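PDB 5EKA: DNA-binding protein HU from Thermus thermophilus HB8, which wraps and condenses DNA as a histone-like homodimer, stabilising the duplex against denaturation under extreme environmental conditions. Local coordinates for the interface of chains A and B. Residues are numbered along the deposited sequence; one frame, centred on the assembly and turned at random. Chains: chain A/B, DNA-binding protein HU.

The interface of chains A and B. Residues chain A 37, 40, 45-49; chain B 4-8, 11.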
# COMPACT_ATOMS: atom_id res chain seq x y z
N VAL A 37 0.95 4.51 7.95
CA VAL A 37 1.95 4.37 6.88
C VAL A 37 2.42 5.78 6.53
O VAL A 37 3.61 6.00 6.45
CB VAL A 37 1.42 3.56 5.67
CG1 VAL A 37 2.40 3.62 4.48
CG2 VAL A 37 1.14 2.12 6.14
N ALA A 40 4.77 7.20 9.21
CA ALA A 40 6.09 6.58 9.12
C ALA A 40 6.93 7.13 7.96
O ALA A 40 8.12 7.43 8.14
CB ALA A 40 5.97 5.06 9.05
N SER A 45 10.95 6.75 7.76
CA SER A 45 10.97 5.29 7.94
C SER A 45 10.78 4.59 6.59
O SER A 45 10.11 5.12 5.68
CB SER A 45 9.87 4.85 8.92
OG SER A 45 10.10 5.40 10.23
N LYS A 46 11.37 3.39 6.46
CA LYS A 46 10.95 2.43 5.44
C LYS A 46 9.74 1.68 6.04
O LYS A 46 9.75 1.39 7.23
CB LYS A 46 12.06 1.43 5.14
CG LYS A 46 13.42 2.02 4.81
CD LYS A 46 13.48 2.72 3.46
CE LYS A 46 14.81 3.47 3.28
NZ LYS A 46 14.87 4.87 3.80
N VAL A 47 8.75 1.35 5.22
CA VAL A 47 7.60 0.61 5.67
C VAL A 47 7.65 -0.69 4.88
O VAL A 47 7.35 -0.71 3.70
CB VAL A 47 6.28 1.36 5.45
CG1 VAL A 47 5.13 0.47 5.83
CG2 VAL A 47 6.24 2.64 6.25
N GLN A 48 7.98 -1.76 5.57
CA GLN A 48 8.20 -3.05 4.96
C GLN A 48 6.97 -3.93 5.24
O GLN A 48 6.61 -4.14 6.40
CB GLN A 48 9.47 -3.67 5.58
CG GLN A 48 9.74 -5.10 5.16
CD GLN A 48 10.26 -5.90 6.35
OE1 GLN A 48 9.49 -6.91 6.80
NE2 GLN A 48 11.32 -5.56 6.89
N LEU A 49 6.33 -4.42 4.19
CA LEU A 49 5.15 -5.27 4.34
C LEU A 49 5.55 -6.60 3.72
O LEU A 49 5.48 -6.80 2.51
CB LEU A 49 3.93 -4.66 3.65
CG LEU A 49 3.50 -3.27 4.10
CD1 LEU A 49 2.31 -2.79 3.32
CD2 LEU A 49 3.17 -3.37 5.59
N LYS B 4 13.88 3.10 12.04
CA LYS B 4 14.31 3.07 10.64
C LYS B 4 13.42 2.22 9.73
O LYS B 4 13.20 2.57 8.56
CB LYS B 4 15.78 2.65 10.51
CG LYS B 4 16.69 3.60 11.24
CD LYS B 4 18.11 3.56 10.72
CE LYS B 4 18.90 4.74 11.27
NZ LYS B 4 18.35 6.06 10.84
N THR B 5 12.92 1.09 10.24
CA THR B 5 12.06 0.22 9.47
C THR B 5 10.81 -0.05 10.30
O THR B 5 10.90 -0.48 11.46
CB THR B 5 12.71 -1.11 9.12
OG1 THR B 5 13.98 -0.89 8.48
CG2 THR B 5 11.78 -1.92 8.23
N VAL B 6 9.65 0.21 9.70
CA VAL B 6 8.41 -0.11 10.31
C VAL B 6 7.84 -1.31 9.58
O VAL B 6 7.63 -1.25 8.39
CB VAL B 6 7.45 1.11 10.27
CG1 VAL B 6 6.04 0.74 10.74
CG2 VAL B 6 8.06 2.25 11.09
N THR B 7 7.60 -2.40 10.29
CA THR B 7 7.11 -3.62 9.69
C THR B 7 5.60 -3.77 9.70
O THR B 7 4.90 -3.03 10.38
CB THR B 7 7.70 -4.83 10.42
OG1 THR B 7 7.22 -4.84 11.78
CG2 THR B 7 9.20 -4.74 10.41
N LYS B 8 5.11 -4.80 9.00
CA LYS B 8 3.69 -5.15 9.06
C LYS B 8 3.28 -5.39 10.52
O LYS B 8 2.28 -4.84 10.98
CB LYS B 8 3.38 -6.35 8.15
CG LYS B 8 1.92 -6.71 8.08
CD LYS B 8 1.60 -7.68 6.95
CE LYS B 8 2.59 -8.80 6.77
NZ LYS B 8 1.99 -10.01 6.12
N LEU B 11 2.94 -2.15 12.37
CA LEU B 11 1.70 -1.49 11.98
C LEU B 11 0.46 -2.08 12.63
O LEU B 11 -0.42 -1.34 13.03
CB LEU B 11 1.56 -1.47 10.46
CG LEU B 11 2.51 -0.50 9.76
CD1 LEU B 11 2.52 -0.77 8.27
CD2 LEU B 11 2.18 0.98 10.02
O HOH W 1 6.60 -7.08 7.35
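Strand 5-7 of chain B lies parallel to strand 46-49 of chain A and extends its sheet across the dimer, part of the intertwined HU homodimer; the two-fold axis repeats the arrangement with the chains exchanged.

Main-chain hydrogen bonds fix the register. A:Lys46 uses both its backbone groups: its N donates to B:Lys4 O at 2.9 Å, from above the carbonyl plane, and its O receives B:Val6 N at 2.7 Å, almost straight (177° at H) and nearly along the C=O axis. B:Val6 O in turn accepts A:Gln48 N at 2.9 Å, in the carbonyl plane. Beta-branched B:Thr5 and B:Val6 suit this extended segment.

Apolar side chains on one face join the strands to helix 23-42 of chain A. B:Val6 has CG1 anti to its backbone N (chi1 172°), which leaves CG2 anti to the carbonyl carbon and sends that methyl to A:Ser45 CB at 3.8 Å and towards the methyl of A:Ala40, whose small side chain lets helix and strand come close. From helix 8-19, B:Leu11 inserts CD1 among A:Val37, A:Val47 and A:Leu49, crossing each at about a right angle; this one methyl touches all three, with A:Val47 CG1 at 3.8 Å, and the second branch, CD2, lies more loosely against A:Val37 CG2.

On the opposite face, A:Gln48 extends CG anti to its backbone N (chi1 173°) and bends at chi2. Its CB and amide NE2 cross B:Thr5 CG2 obliquely, while the side chain runs beside that of B:Thr7, pointing the same way, with NE2 nearest B:Thr7 CG2. Its flexible amide also reaches a water at the start of helix 8-19. That water bridges A:Gln48 O and B:Lys8 N, whose N-H points away from the carbonyl itself, and lies 2.9 Å from the side-chain amide oxygen A:Gln48 OE1.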